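Local coordinates for protein hydrogen peroxide-inducible genes activator (Corynebacterium glutamicum, PDB 6G1D) that senses hydrogen peroxide as a LysR-family transcription factor and probably switches on peroxide-inducible genes, at residues 238-243 and 249-254; 256-261 and 319-324; 135-140 and 202-207; 105-110 and 206-211; 193-198 and 214-219. The protein carries 1 engineered substitution. All coordinates share one frame; numbering follows the deposited sequence. Where two conformers were deposited one is given.

Overall arrangement
All five contacts lie in the LysR-type regulatory part of the chain. Interactions 1 and 5 are buried and apolar, and meet at Leu252 of strand 251-254, which packs on Leu195 and Leu216. Interaction 2 is only partly buried: a loop after the last helix lies against helix 258-261, and Glu261 there reaches back to Thr238 of interaction 1. Interactions 3 (partly buried) and 4 (buried) differ from the rest in chemistry. Their centres are about 5 Å apart, they share Gly206 and His207, and both touch one sulfate, so polar groups dominate where the others rely on methyl contacts. Helix 208-219 links interaction 4 to interaction 5, about 19 Å away between centres.

Interaction 1. Residues 238-243 and 249-254; sequences TTVMQL and GSTLVP
Val240 and Thr251 bring helix 238-243 and strand 251-254 together, their CA atoms 7.8 Å apart; the segment axes approach to 10.1 Å and run roughly antiparallel but well inclined, their directions 143° apart. Val240 CG1 rests on Thr251 CG2 at 3.7 Å. Met241 starts out pointing away from the strand, but its bends, including a chi3 of 106°, bring the terminal methyl back. That methyl meets two strand residues: Met241 CE is 3.4 Å from Thr251 CG2, tighter than ordinary van der Waals contact, and 3.6 Å from Val253 CG1. The strand is the outermost one, within this chain, of the mixed sheet of the LysR substrate-binding domain, and the helix packs on the face carrying Thr251 and Val253. Thr251 places OG1 trans to its main-chain nitrogen (chi1 -159°), hydrogen-bonded to Leu201 O; CG2 then falls between the backbone N and the carbonyl carbon and faces the helix. Elsewhere on the helix, Thr239 OG1 is hydrogen-bonded to Glu135 of a second subunit.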
# COMPACT_ATOMS: atom_id res chain seq x y z
N THR B 238 13.19 -7.81 -16.46
CA THR B 238 12.57 -8.17 -17.74
C THR B 238 11.92 -6.94 -18.38
O THR B 238 12.00 -6.77 -19.60
CB THR B 238 11.57 -9.35 -17.60
OG1 THR B 238 12.23 -10.47 -17.02
CG2 THR B 238 10.95 -9.77 -18.94
N THR B 239 11.29 -6.07 -17.58
CA THR B 239 10.76 -4.81 -18.11
C THR B 239 11.87 -3.91 -18.62
O THR B 239 11.75 -3.34 -19.69
CB THR B 239 9.89 -4.09 -17.07
OG1 THR B 239 8.76 -4.91 -16.81
CG2 THR B 239 9.43 -2.73 -17.57
N VAL B 240 12.98 -3.84 -17.91
CA VAL B 240 14.10 -3.02 -18.35
C VAL B 240 14.61 -3.55 -19.72
O VAL B 240 14.87 -2.74 -20.61
CB VAL B 240 15.24 -2.99 -17.31
CG1 VAL B 240 16.51 -2.30 -17.81
CG2 VAL B 240 14.73 -2.26 -16.05
N MET B 241 14.69 -4.86 -19.90
CA MET B 241 15.17 -5.44 -21.15
C MET B 241 14.27 -5.05 -22.32
O MET B 241 14.77 -4.75 -23.38
CB MET B 241 15.26 -6.97 -21.06
CG MET B 241 16.30 -7.50 -20.09
SD MET B 241 18.02 -7.02 -20.34
CE MET B 241 18.22 -5.86 -19.04
N GLN B 242 12.96 -4.99 -22.11
CA GLN B 242 12.05 -4.55 -23.16
C GLN B 242 12.30 -3.09 -23.54
O GLN B 242 12.21 -2.70 -24.71
CB GLN B 242 10.57 -4.73 -22.78
CG GLN B 242 10.12 -6.06 -22.20
CD GLN B 242 10.36 -7.26 -23.16
OE1 GLN B 242 11.41 -7.35 -23.80
NE2 GLN B 242 9.38 -8.15 -23.29
N LEU B 243 12.61 -2.27 -22.54
CA LEU B 243 12.92 -0.84 -22.78
C LEU B 243 14.23 -0.72 -23.56
O LEU B 243 14.34 0.11 -24.44
CB LEU B 243 12.97 -0.02 -21.47
CG LEU B 243 11.66 -0.11 -20.68
CD1 LEU B 243 11.76 0.58 -19.34
CD2 LEU B 243 10.47 0.48 -21.42
N GLY B 249 17.29 3.08 -23.79
CA GLY B 249 18.44 3.13 -22.89
C GLY B 249 19.22 1.83 -22.83
O GLY B 249 18.96 0.89 -23.58
N SER B 250 20.21 1.81 -21.96
CA SER B 250 21.06 0.66 -21.72
C SER B 250 21.02 0.33 -20.25
O SER B 250 20.53 1.16 -19.44
CB SER B 250 22.49 1.02 -22.13
OG SER B 250 22.57 1.33 -23.51
N THR B 251 21.55 -0.83 -19.86
CA THR B 251 21.63 -1.16 -18.43
C THR B 251 22.80 -2.07 -18.12
O THR B 251 23.58 -2.44 -19.00
CB THR B 251 20.28 -1.70 -17.91
OG1 THR B 251 20.19 -1.57 -16.48
CG2 THR B 251 20.08 -3.16 -18.32
N LEU B 252 22.96 -2.37 -16.83
CA LEU B 252 23.89 -3.40 -16.37
C LEU B 252 23.09 -4.48 -15.62
O LEU B 252 22.19 -4.15 -14.87
CB LEU B 252 24.99 -2.86 -15.49
CG LEU B 252 26.14 -2.10 -16.15
CD1 LEU B 252 25.70 -0.76 -16.75
CD2 LEU B 252 27.29 -1.88 -15.20
N VAL B 253 23.41 -5.74 -15.87
CA VAL B 253 22.79 -6.84 -15.15
C VAL B 253 23.88 -7.77 -14.58
O VAL B 253 25.01 -7.82 -15.07
CB VAL B 253 21.78 -7.63 -15.99
CG1 VAL B 253 20.70 -6.69 -16.50
CG2 VAL B 253 22.46 -8.41 -17.11
N PRO B 254 23.53 -8.51 -13.52
CA PRO B 254 24.47 -9.53 -13.03
C PRO B 254 24.60 -10.65 -14.03
O PRO B 254 23.62 -10.97 -14.70
CB PRO B 254 23.79 -10.05 -11.76
CG PRO B 254 22.68 -9.10 -11.48
CD PRO B 254 22.28 -8.48 -12.75

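Interaction 2. Residues 256-261 and 319-324; sequences SAIPWE and ITLKQN
Ile258 meets both Ile319 and Leu321, using a different branch for each. Its CG2 methyl lies 3.7 Å from Ile319 CD1, the two side chains sliding past each other in opposite directions. Its other arm ends in CD1, and Ile258 CD1 comes within 3.5 Å of Leu321 CD2, closer than usual van der Waals contact. A chi1 of -73° sets CG1 of Ile258 opposite the carbonyl carbon and CG2 opposite the backbone N, which aims one branch at each partner. The contact is wholly apolar, with no hydrogen bond between the segments. The loop 319-324, which follows the long helix 293-316, lies against helix 258-261, just after the edge strand 251-254; Ile175 of strand 164-179, in the central sheet of the regulatory domain, lies beneath both Ile258 and Ile319. Next come the groups that set the two backbones. Ala257 O accepts two bonds, from Trp260 N at 3.0 Å and from Glu261 N at 2.9 Å, closing the short helical turn that presents Ile258. In the loop, Lys322 NZ reaches forward along the chain to bond Asn324 OD1 at 2.8 Å and Gln323 O at 3.0 Å, approaching the first from above its carbonyl plane. Lys322 NZ is also hydrogen-bonded to Val276 O, and Asn324 ND2 to Asp173, which ties the loop to two neighbouring strands.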
# COMPACT_ATOMS: atom_id res chain seq x y z
N SER B 256 24.64 -13.85 -13.85
CA SER B 256 23.68 -14.96 -13.68
C SER B 256 22.37 -14.70 -14.39
O SER B 256 21.69 -15.64 -14.73
CB SER B 256 23.42 -15.30 -12.20
OG SER B 256 22.76 -14.23 -11.55
N ALA B 257 22.01 -13.43 -14.61
CA ALA B 257 20.81 -13.11 -15.36
C ALA B 257 20.88 -13.41 -16.89
O ALA B 257 19.84 -13.47 -17.56
CB ALA B 257 20.41 -11.66 -15.16
N ILE B 258 22.08 -13.54 -17.43
CA ILE B 258 22.27 -13.60 -18.89
C ILE B 258 21.34 -14.57 -19.60
O ILE B 258 20.62 -14.16 -20.51
CB ILE B 258 23.76 -13.78 -19.24
CG1 ILE B 258 24.50 -12.46 -18.99
CG2 ILE B 258 23.96 -14.20 -20.69
CD1 ILE B 258 26.00 -12.60 -18.94
N PRO B 259 21.29 -15.85 -19.18
CA PRO B 259 20.48 -16.77 -19.98
C PRO B 259 19.00 -16.49 -19.91
O PRO B 259 18.26 -16.96 -20.75
CB PRO B 259 20.77 -18.15 -19.37
CG PRO B 259 21.97 -17.98 -18.53
CD PRO B 259 22.04 -16.53 -18.11
N TRP B 260 18.56 -15.78 -18.88
CA TRP B 260 17.14 -15.58 -18.61
C TRP B 260 16.59 -14.28 -19.15
O TRP B 260 15.42 -14.17 -19.37
CB TRP B 260 16.89 -15.66 -17.09
CG TRP B 260 17.31 -16.98 -16.56
CD1 TRP B 260 18.47 -17.26 -15.95
CD2 TRP B 260 16.61 -18.22 -16.70
NE1 TRP B 260 18.53 -18.62 -15.63
CE2 TRP B 260 17.37 -19.20 -16.04
CE3 TRP B 260 15.38 -18.56 -17.25
CZ2 TRP B 260 16.99 -20.54 -16.01
CZ3 TRP B 260 14.98 -19.91 -17.18
CH2 TRP B 260 15.80 -20.88 -16.59
N GLU B 261 17.47 -13.29 -19.30
CA GLU B 261 17.08 -11.93 -19.65
C GLU B 261 17.71 -11.40 -20.94
O GLU B 261 17.09 -10.57 -21.60
CB GLU B 261 17.47 -10.96 -18.50
CG GLU B 261 16.98 -11.30 -17.10
CD GLU B 261 15.45 -11.28 -16.89
OE1 GLU B 261 14.72 -10.90 -17.83
OE2 GLU B 261 14.97 -11.63 -15.75
N ILE B 319 27.68 -15.72 -25.02
CA ILE B 319 27.86 -14.31 -24.72
C ILE B 319 29.15 -14.23 -23.92
O ILE B 319 29.35 -14.98 -22.97
CB ILE B 319 26.62 -13.78 -23.95
CG1 ILE B 319 25.45 -13.70 -24.95
CG2 ILE B 319 26.90 -12.46 -23.26
CD1 ILE B 319 24.07 -13.57 -24.33
N THR B 320 30.05 -13.33 -24.32
CA THR B 320 31.38 -13.26 -23.73
C THR B 320 31.22 -12.60 -22.39
O THR B 320 30.50 -11.62 -22.28
CB THR B 320 32.33 -12.45 -24.63
OG1 THR B 320 32.37 -13.05 -25.92
CG2 THR B 320 33.78 -12.40 -24.07
N LEU B 321 31.86 -13.18 -21.36
CA LEU B 321 31.79 -12.69 -20.00
C LEU B 321 32.98 -11.82 -19.64
O LEU B 321 34.02 -11.90 -20.26
CB LEU B 321 31.69 -13.86 -19.04
CG LEU B 321 30.49 -14.80 -19.30
CD1 LEU B 321 30.49 -15.92 -18.27
CD2 LEU B 321 29.15 -14.06 -19.37
N LYS B 322 32.81 -10.99 -18.62
CA LYS B 322 33.90 -10.17 -18.10
C LYS B 322 35.11 -11.02 -17.77
O LYS B 322 34.99 -12.09 -17.18
CB LYS B 322 33.40 -9.44 -16.84
CG LYS B 322 34.42 -8.62 -16.07
CD LYS B 322 34.87 -7.38 -16.86
CE LYS B 322 35.42 -6.32 -15.92
NZ LYS B 322 36.63 -6.80 -15.24
N GLN B 323 36.28 -10.53 -18.15
CA GLN B 323 37.56 -11.11 -17.78
C GLN B 323 38.12 -10.27 -16.64
O GLN B 323 37.96 -9.04 -16.65
CB GLN B 323 38.54 -11.04 -18.97
CG GLN B 323 38.07 -11.77 -20.22
CD GLN B 323 37.69 -13.22 -19.95
OE1 GLN B 323 36.56 -13.65 -20.24
NE2 GLN B 323 38.63 -13.98 -19.38
N ASN B 324 38.76 -10.92 -15.67
CA ASN B 324 39.34 -10.23 -14.52
C ASN B 324 40.83 -10.62 -14.43
O ASN B 324 41.16 -11.80 -14.53
CB ASN B 324 38.55 -10.58 -13.25
CG ASN B 324 37.08 -10.12 -13.32
OD1 ASN B 324 36.80 -8.93 -13.38
ND2 ASN B 324 36.14 -11.07 -13.33

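Interaction 3. Residues 135-140 and 202-207; sequences EDQTKH and LLDDGH. With SO4 (sulfate ion), chain M.
Gln137 lays its side-chain amide against Gly206 and His207. Gln137 and His207 are the N-cap residues of helices 138-147 and 208-219, so the contact joins the starts of two helices of the regulatory domain. The van der Waals part is formed with the main chain of Gly206, where Gln137 CD lies 3.5 Å from Gly206 O. Gln137 OE1 sits over one face of the His207 ring, offset toward the rim, with the amide and ring planes 79° apart; Leu203 CD1 lies over the opposite face. Gln137 OE1 is 2.9 Å from His207 NE2, but being over the ring it gives a poor angle for a hydrogen bond. The Gln137 chain is extended beyond CG (chi2 170°), which carries OE1 that far. Among the hydrogen bonds, a water links Gly206 O to Lys139 N. Asp204 OD2 accepts from Gly206 N at 3.1 Å, an Asx turn, while OD1 of Asp204 forms a salt bridge with Arg233. His207 ND1 donates to sulfate O4, near the ring plane, at a modelled length that is doubtfully short. Flanked on both faces by Leu203 CD1 and Gln137 OE1, the imidazole is probably held in orientation, with its ND1 edge turned to the anion.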
# COMPACT_ATOMS: atom_id res chain seq x y z
N GLU B 135 11.05 -14.03 -1.90
CA GLU B 135 11.79 -13.15 -2.79
C GLU B 135 11.33 -11.75 -2.43
O GLU B 135 10.15 -11.44 -2.56
CB GLU B 135 11.44 -13.45 -4.24
CG GLU B 135 12.14 -12.55 -5.23
CD GLU B 135 11.73 -12.78 -6.67
OE1 GLU B 135 10.51 -13.00 -6.92
OE2 GLU B 135 12.60 -12.69 -7.55
N ASP B 136 12.23 -10.91 -1.94
CA ASP B 136 11.86 -9.54 -1.55
C ASP B 136 13.12 -8.71 -1.48
O ASP B 136 14.22 -9.22 -1.47
CB ASP B 136 11.10 -9.52 -0.20
CG ASP B 136 10.04 -8.38 -0.10
OD1 ASP B 136 10.18 -7.31 -0.74
OD2 ASP B 136 9.05 -8.54 0.64
N GLN B 137 12.94 -7.40 -1.46
CA GLN B 137 14.06 -6.46 -1.41
C GLN B 137 14.73 -6.50 -0.04
O GLN B 137 14.14 -6.94 0.97
CB GLN B 137 13.56 -5.05 -1.73
CG GLN B 137 13.11 -4.93 -3.19
CD GLN B 137 12.37 -3.62 -3.52
OE1 GLN B 137 12.16 -3.32 -4.69
NE2 GLN B 137 11.97 -2.85 -2.51
N THR B 138 15.96 -6.01 -0.03
CA THR B 138 16.89 -6.16 1.07
C THR B 138 16.34 -5.70 2.43
O THR B 138 16.42 -6.43 3.42
CB THR B 138 18.20 -5.41 0.72
OG1 THR B 138 18.77 -5.95 -0.52
CG2 THR B 138 19.20 -5.52 1.84
N LYS B 139 15.78 -4.50 2.47
CA LYS B 139 15.25 -3.90 3.71
C LYS B 139 14.15 -4.80 4.29
O LYS B 139 14.13 -5.03 5.50
CB LYS B 139 14.74 -2.48 3.43
CG LYS B 139 14.16 -1.76 4.65
CD LYS B 139 13.44 -0.46 4.30
CE LYS B 139 12.87 0.16 5.58
NZ LYS B 139 12.08 1.38 5.29
N HIS B 140 13.29 -5.34 3.43
CA HIS B 140 12.25 -6.27 3.91
C HIS B 140 12.84 -7.59 4.38
O HIS B 140 12.41 -8.10 5.41
CB HIS B 140 11.18 -6.55 2.85
CG HIS B 140 10.47 -5.33 2.40
ND1 HIS B 140 9.37 -4.79 3.05
CD2 HIS B 140 10.70 -4.54 1.32
CE1 HIS B 140 8.97 -3.72 2.40
NE2 HIS B 140 9.75 -3.55 1.34
N LEU B 202 17.55 2.02 -14.87
CA LEU B 202 17.81 1.32 -13.61
C LEU B 202 16.49 0.92 -12.98
O LEU B 202 15.42 1.52 -13.23
CB LEU B 202 18.58 2.22 -12.64
CG LEU B 202 19.93 2.78 -13.17
CD1 LEU B 202 20.59 3.71 -12.18
CD2 LEU B 202 20.88 1.64 -13.50
N LEU B 203 16.56 -0.12 -12.16
CA LEU B 203 15.47 -0.46 -11.29
C LEU B 203 15.33 0.72 -10.29
O LEU B 203 16.28 1.51 -10.12
CB LEU B 203 15.81 -1.74 -10.56
CG LEU B 203 15.95 -3.00 -11.41
CD1 LEU B 203 16.41 -4.17 -10.52
CD2 LEU B 203 14.66 -3.28 -12.18
N ASP B 204 14.18 0.85 -9.64
CA ASP B 204 13.98 1.95 -8.67
C ASP B 204 14.90 1.79 -7.44
O ASP B 204 15.58 0.76 -7.30
CB ASP B 204 12.51 2.08 -8.25
CG ASP B 204 12.02 0.86 -7.52
OD1 ASP B 204 11.49 -0.01 -8.23
OD2 ASP B 204 12.25 0.72 -6.29
N ASP B 205 14.91 2.80 -6.58
CA ASP B 205 15.80 2.92 -5.41
C ASP B 205 15.70 1.79 -4.37
O ASP B 205 16.60 1.65 -3.55
CB ASP B 205 15.46 4.24 -4.64
CG ASP B 205 15.76 5.48 -5.41
OD1 ASP B 205 15.93 5.44 -6.64
OD2 ASP B 205 15.85 6.56 -4.77
N GLY B 206 14.61 1.03 -4.35
CA GLY B 206 14.47 -0.10 -3.45
C GLY B 206 15.36 -1.32 -3.76
O GLY B 206 15.49 -2.21 -2.92
N HIS B 207 15.98 -1.35 -4.93
CA HIS B 207 16.79 -2.50 -5.37
C HIS B 207 18.26 -2.19 -5.14
O HIS B 207 18.74 -1.13 -5.53
CB HIS B 207 16.51 -2.77 -6.85
CG HIS B 207 15.10 -3.19 -7.12
ND1 HIS B 207 14.69 -4.51 -7.15
CD2 HIS B 207 13.99 -2.44 -7.33
CE1 HIS B 207 13.39 -4.56 -7.43
NE2 HIS B 207 12.94 -3.32 -7.53
S SO4 M . 17.83 -6.25 -5.65
O1 SO4 M . 18.27 -7.79 -6.07
O2 SO4 M . 17.87 -5.81 -4.00
O3 SO4 M . 18.88 -5.34 -6.58
O4 SO4 M . 16.30 -6.13 -6.14
O HOH W 1 15.27 -2.35 0.08

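Interaction 4. Residues 105-110 and 206-211; sequences GIIPTA and GHSLHD. Engineered in segment 206-211: Ser208 (natural residue Cys). With SO4 (sulfate ion), chain M.
Pro108 CG approaches the His207 ring obliquely, 4.2 Å from His207 CE1. A second imidazole, that of His210, has Asp211 OD1 in its plane, bonded to His210 ND1 at 3.2 Å. Between the two segments a sulfate, probably from the crystallisation liquor, sits at the amino end of helix 208-219, as anions often do at helix N-termini. The loop after strand 100-106 faces it, across what in LysR regulators is the cleft between two subdomains. Ser208 N donates to sulfate O2 at 3.0 Å (163°) and Leu209 N to O3 at 2.7 Å (160°), so two successive backbone N-H groups, probably reinforced by the helix dipole, hold the anion from one side. From the other, Thr109 N bonds O1 at 2.9 Å. Thr109 OG1 also bonds O1, though its modelled length is doubtfully short, and it is hydrogen-bonded to Arg280 too; chi1 of 68° turns it back over its own amide, so both reach the same oxygen. Ser208, engineered in place of the natural cysteine, makes only weak, unsettled bonds to the sulfate through OG. The anion's position beside the substituted cysteine of this peroxide sensor is consistent with the peroxide-sensing pocket. Ile107 CD1 lies 3.9 Å from Ser208 OG, and Thr109 CG2 touches Leu209 CD2 at 4.1 Å.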
# COMPACT_ATOMS: atom_id res chain seq x y z
N GLY B 105 15.26 -16.19 2.25
CA GLY B 105 14.96 -14.92 1.62
C GLY B 105 16.01 -14.70 0.53
O GLY B 105 17.18 -14.99 0.75
N ILE B 106 15.58 -14.20 -0.63
CA ILE B 106 16.54 -13.87 -1.69
C ILE B 106 16.12 -12.59 -2.39
O ILE B 106 14.95 -12.42 -2.68
CB ILE B 106 16.64 -14.98 -2.76
CG1 ILE B 106 16.77 -16.37 -2.13
CG2 ILE B 106 17.80 -14.70 -3.70
CD1 ILE B 106 16.76 -17.53 -3.14
N ILE B 107 17.10 -11.74 -2.68
CA ILE B 107 16.87 -10.51 -3.43
C ILE B 107 16.41 -10.79 -4.88
O ILE B 107 16.83 -11.80 -5.49
CB ILE B 107 18.09 -9.57 -3.39
CG1 ILE B 107 19.32 -10.20 -4.03
CG2 ILE B 107 18.40 -9.13 -1.96
CD1 ILE B 107 20.47 -9.24 -4.20
N PRO B 108 15.53 -9.93 -5.43
CA PRO B 108 14.91 -10.25 -6.72
C PRO B 108 15.84 -10.32 -7.93
O PRO B 108 15.48 -10.96 -8.92
CB PRO B 108 13.91 -9.11 -6.94
CG PRO B 108 13.77 -8.40 -5.66
CD PRO B 108 14.91 -8.75 -4.78
N THR B 109 16.99 -9.66 -7.87
CA THR B 109 17.96 -9.72 -8.95
C THR B 109 18.97 -10.86 -8.80
O THR B 109 19.92 -10.91 -9.57
CB THR B 109 18.72 -8.38 -9.14
OG1 THR B 109 19.58 -8.13 -8.02
CG2 THR B 109 17.74 -7.23 -9.35
N ALA B 110 18.81 -11.71 -7.79
CA ALA B 110 19.52 -12.98 -7.71
C ALA B 110 18.61 -14.20 -7.79
O ALA B 110 18.97 -15.19 -8.44
CB ALA B 110 20.37 -13.04 -6.46
N GLY B 206 14.61 1.03 -4.35
CA GLY B 206 14.47 -0.10 -3.45
C GLY B 206 15.36 -1.32 -3.76
O GLY B 206 15.49 -2.21 -2.92
N HIS B 207 15.98 -1.35 -4.93
CA HIS B 207 16.79 -2.50 -5.37
C HIS B 207 18.26 -2.19 -5.14
O HIS B 207 18.74 -1.13 -5.53
CB HIS B 207 16.51 -2.77 -6.85
CG HIS B 207 15.10 -3.19 -7.12
ND1 HIS B 207 14.69 -4.51 -7.15
CD2 HIS B 207 13.99 -2.44 -7.33
CE1 HIS B 207 13.39 -4.56 -7.43
NE2 HIS B 207 12.94 -3.32 -7.53
N SER B 208 18.98 -3.11 -4.52
CA SER B 208 20.44 -2.93 -4.31
C SER B 208 21.24 -2.79 -5.64
O SER B 208 22.28 -2.13 -5.68
CB SER B 208 21.03 -4.08 -3.47
OG SER B 208 20.89 -5.34 -4.15
N LEU B 209 20.74 -3.39 -6.72
CA LEU B 209 21.38 -3.24 -8.02
C LEU B 209 21.38 -1.77 -8.50
O LEU B 209 22.36 -1.31 -9.10
CB LEU B 209 20.70 -4.13 -9.08
CG LEU B 209 21.38 -4.16 -10.45
CD1 LEU B 209 22.81 -4.65 -10.33
CD2 LEU B 209 20.57 -5.03 -11.42
N HIS B 210 20.29 -1.04 -8.27
CA HIS B 210 20.28 0.42 -8.51
C HIS B 210 21.49 1.10 -7.86
O HIS B 210 22.31 1.73 -8.53
CB HIS B 210 18.98 1.04 -7.93
CG HIS B 210 18.92 2.53 -8.04
ND1 HIS B 210 19.45 3.37 -7.06
CD2 HIS B 210 18.52 3.34 -9.04
CE1 HIS B 210 19.29 4.62 -7.44
NE2 HIS B 210 18.75 4.64 -8.64
N ASP B 211 21.61 0.93 -6.54
CA ASP B 211 22.65 1.57 -5.76
C ASP B 211 24.04 1.17 -6.21
O ASP B 211 24.96 1.97 -6.22
CB ASP B 211 22.51 1.24 -4.26
CG ASP B 211 21.11 1.58 -3.70
OD1 ASP B 211 20.48 2.56 -4.17
OD2 ASP B 211 20.64 0.85 -2.77
S SO4 M . 17.83 -6.25 -5.65
O1 SO4 M . 18.27 -7.79 -6.07
O2 SO4 M . 17.87 -5.81 -4.00
O3 SO4 M . 18.88 -5.34 -6.58
O4 SO4 M . 16.30 -6.13 -6.14

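Interaction 5. Residues 193-198 and 214-219; sequences SALEDL and VDLCRR
Leu195 points toward helix 214-219 and ends against two of its residues, Leu216 and Cys217. The leucine side chains cross at about a right angle: CD1 of Leu195 comes 4.1 Å from the branch carbon CG of Leu216, so a methyl tip meets the root of the other's fork. The same CD1 of Leu195 is also 4.1 Å from SG of Cys217. Leu195 reaches this point with CG trans to its carbonyl carbon (chi1 -69°) and CD1 continuing outward (chi2 167°). Leu216 and Cys217 leave the helix at an angle to the line joining the segments, and the methyl touches both, in directions roughly at right angles; Cys217 SG, at chi1 -68°, swings over to it. Both distances are those of ordinary apolar contact, and no hydrogen bond joins the segments. The backbone beneath Leu195 is a 3-10 turn, evidenced by Glu196 N bonding Ser193 O at 3.1 Å and Leu198 N bonding Leu195 O at 3.1 Å. Leu195 and Leu216 both touch Leu252 of strand 251-254, and Leu195 also packs on Phe272. This is a helix and a short 3-10 turn closing over the hydrophobic face of a mixed sheet, as in the alpha/beta architecture of LysR substrate-binding domains, which belong with the periplasmic binding proteins.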
# COMPACT_ATOMS: atom_id res chain seq x y z
N SER B 193 34.47 5.24 -17.53
CA SER B 193 33.99 6.46 -18.15
C SER B 193 33.02 6.26 -19.33
O SER B 193 32.26 7.14 -19.67
CB SER B 193 35.18 7.31 -18.60
OG SER B 193 35.95 6.64 -19.57
N ALA B 194 33.02 5.09 -19.96
CA ALA B 194 31.98 4.74 -20.95
C ALA B 194 30.54 4.85 -20.40
O ALA B 194 29.59 5.02 -21.16
CB ALA B 194 32.23 3.36 -21.48
N LEU B 195 30.37 4.75 -19.10
CA LEU B 195 29.05 4.92 -18.48
C LEU B 195 28.42 6.30 -18.76
O LEU B 195 27.20 6.41 -18.86
CB LEU B 195 29.13 4.64 -16.98
CG LEU B 195 29.38 3.17 -16.63
CD1 LEU B 195 29.76 2.99 -15.16
CD2 LEU B 195 28.17 2.30 -16.96
N GLU B 196 29.26 7.29 -18.99
CA GLU B 196 28.81 8.63 -19.31
C GLU B 196 28.02 8.64 -20.61
O GLU B 196 27.12 9.43 -20.78
CB GLU B 196 30.01 9.55 -19.44
CG GLU B 196 29.77 10.95 -18.91
CD GLU B 196 28.68 11.68 -19.65
OE1 GLU B 196 27.91 12.42 -19.01
OE2 GLU B 196 28.59 11.51 -20.87
N ASP B 197 28.42 7.79 -21.54
CA ASP B 197 27.81 7.71 -22.84
C ASP B 197 26.55 6.85 -22.91
O ASP B 197 26.01 6.68 -24.00
CB ASP B 197 28.83 7.15 -23.85
CG ASP B 197 30.09 8.00 -23.94
OD1 ASP B 197 30.02 9.24 -23.76
OD2 ASP B 197 31.14 7.38 -24.22
N LEU B 198 26.11 6.30 -21.78
CA LEU B 198 24.90 5.48 -21.74
C LEU B 198 23.78 6.27 -21.10
O LEU B 198 24.02 7.04 -20.17
CB LEU B 198 25.13 4.20 -20.92
CG LEU B 198 26.26 3.32 -21.47
CD1 LEU B 198 26.49 2.10 -20.62
CD2 LEU B 198 25.94 2.89 -22.88
N VAL B 214 24.81 3.00 -9.48
CA VAL B 214 25.10 4.39 -9.11
C VAL B 214 26.49 4.53 -8.53
O VAL B 214 27.20 5.45 -8.91
CB VAL B 214 24.03 4.96 -8.15
CG1 VAL B 214 24.48 6.27 -7.47
CG2 VAL B 214 22.70 5.13 -8.90
N ASP B 215 26.93 3.62 -7.66
CA ASP B 215 28.29 3.69 -7.08
C ASP B 215 29.38 3.51 -8.13
O ASP B 215 30.47 4.10 -8.01
CB ASP B 215 28.49 2.65 -5.97
CG ASP B 215 29.84 2.83 -5.25
OD1 ASP B 215 30.69 1.89 -5.21
OD2 ASP B 215 30.05 3.96 -4.77
N LEU B 216 29.10 2.68 -9.13
CA LEU B 216 30.04 2.48 -10.22
C LEU B 216 30.25 3.79 -10.99
O LEU B 216 31.39 4.14 -11.34
CB LEU B 216 29.50 1.40 -11.16
CG LEU B 216 30.36 0.47 -11.96
CD1 LEU B 216 31.50 -0.04 -11.10
CD2 LEU B 216 29.45 -0.68 -12.39
N CYS B 217 29.14 4.49 -11.26
CA CYS B 217 29.19 5.78 -11.91
C CYS B 217 29.99 6.81 -11.10
O CYS B 217 30.76 7.56 -11.69
CB CYS B 217 27.78 6.29 -12.20
SG CYS B 217 26.91 5.33 -13.45
N ARG B 218 29.82 6.78 -9.80
CA ARG B 218 30.62 7.66 -8.93
C ARG B 218 32.24 7.53 -8.95
O ARG B 218 33.17 8.39 -9.02
CB ARG B 218 30.12 7.57 -7.49
CG ARG B 218 28.82 8.29 -7.21
CD ARG B 218 28.02 8.54 -8.48
NE ARG B 218 26.61 8.79 -8.22
CZ ARG B 218 26.04 9.99 -8.23
NH1 ARG B 218 26.75 11.08 -8.48
NH2 ARG B 218 24.74 10.11 -7.98
N ARG B 219 32.55 6.24 -9.06
CA ARG B 219 33.95 5.88 -9.12
C ARG B 219 34.52 6.57 -10.36
O ARG B 219 35.66 7.03 -10.37
CB ARG B 219 34.13 4.38 -9.16
CG ARG B 219 34.07 3.76 -7.78
CD ARG B 219 33.90 2.26 -7.86
NE ARG B 219 34.96 1.64 -8.63
CZ ARG B 219 34.88 0.44 -9.16
NH1 ARG B 219 33.78 -0.27 -9.02
NH2 ARG B 219 35.89 -0.05 -9.85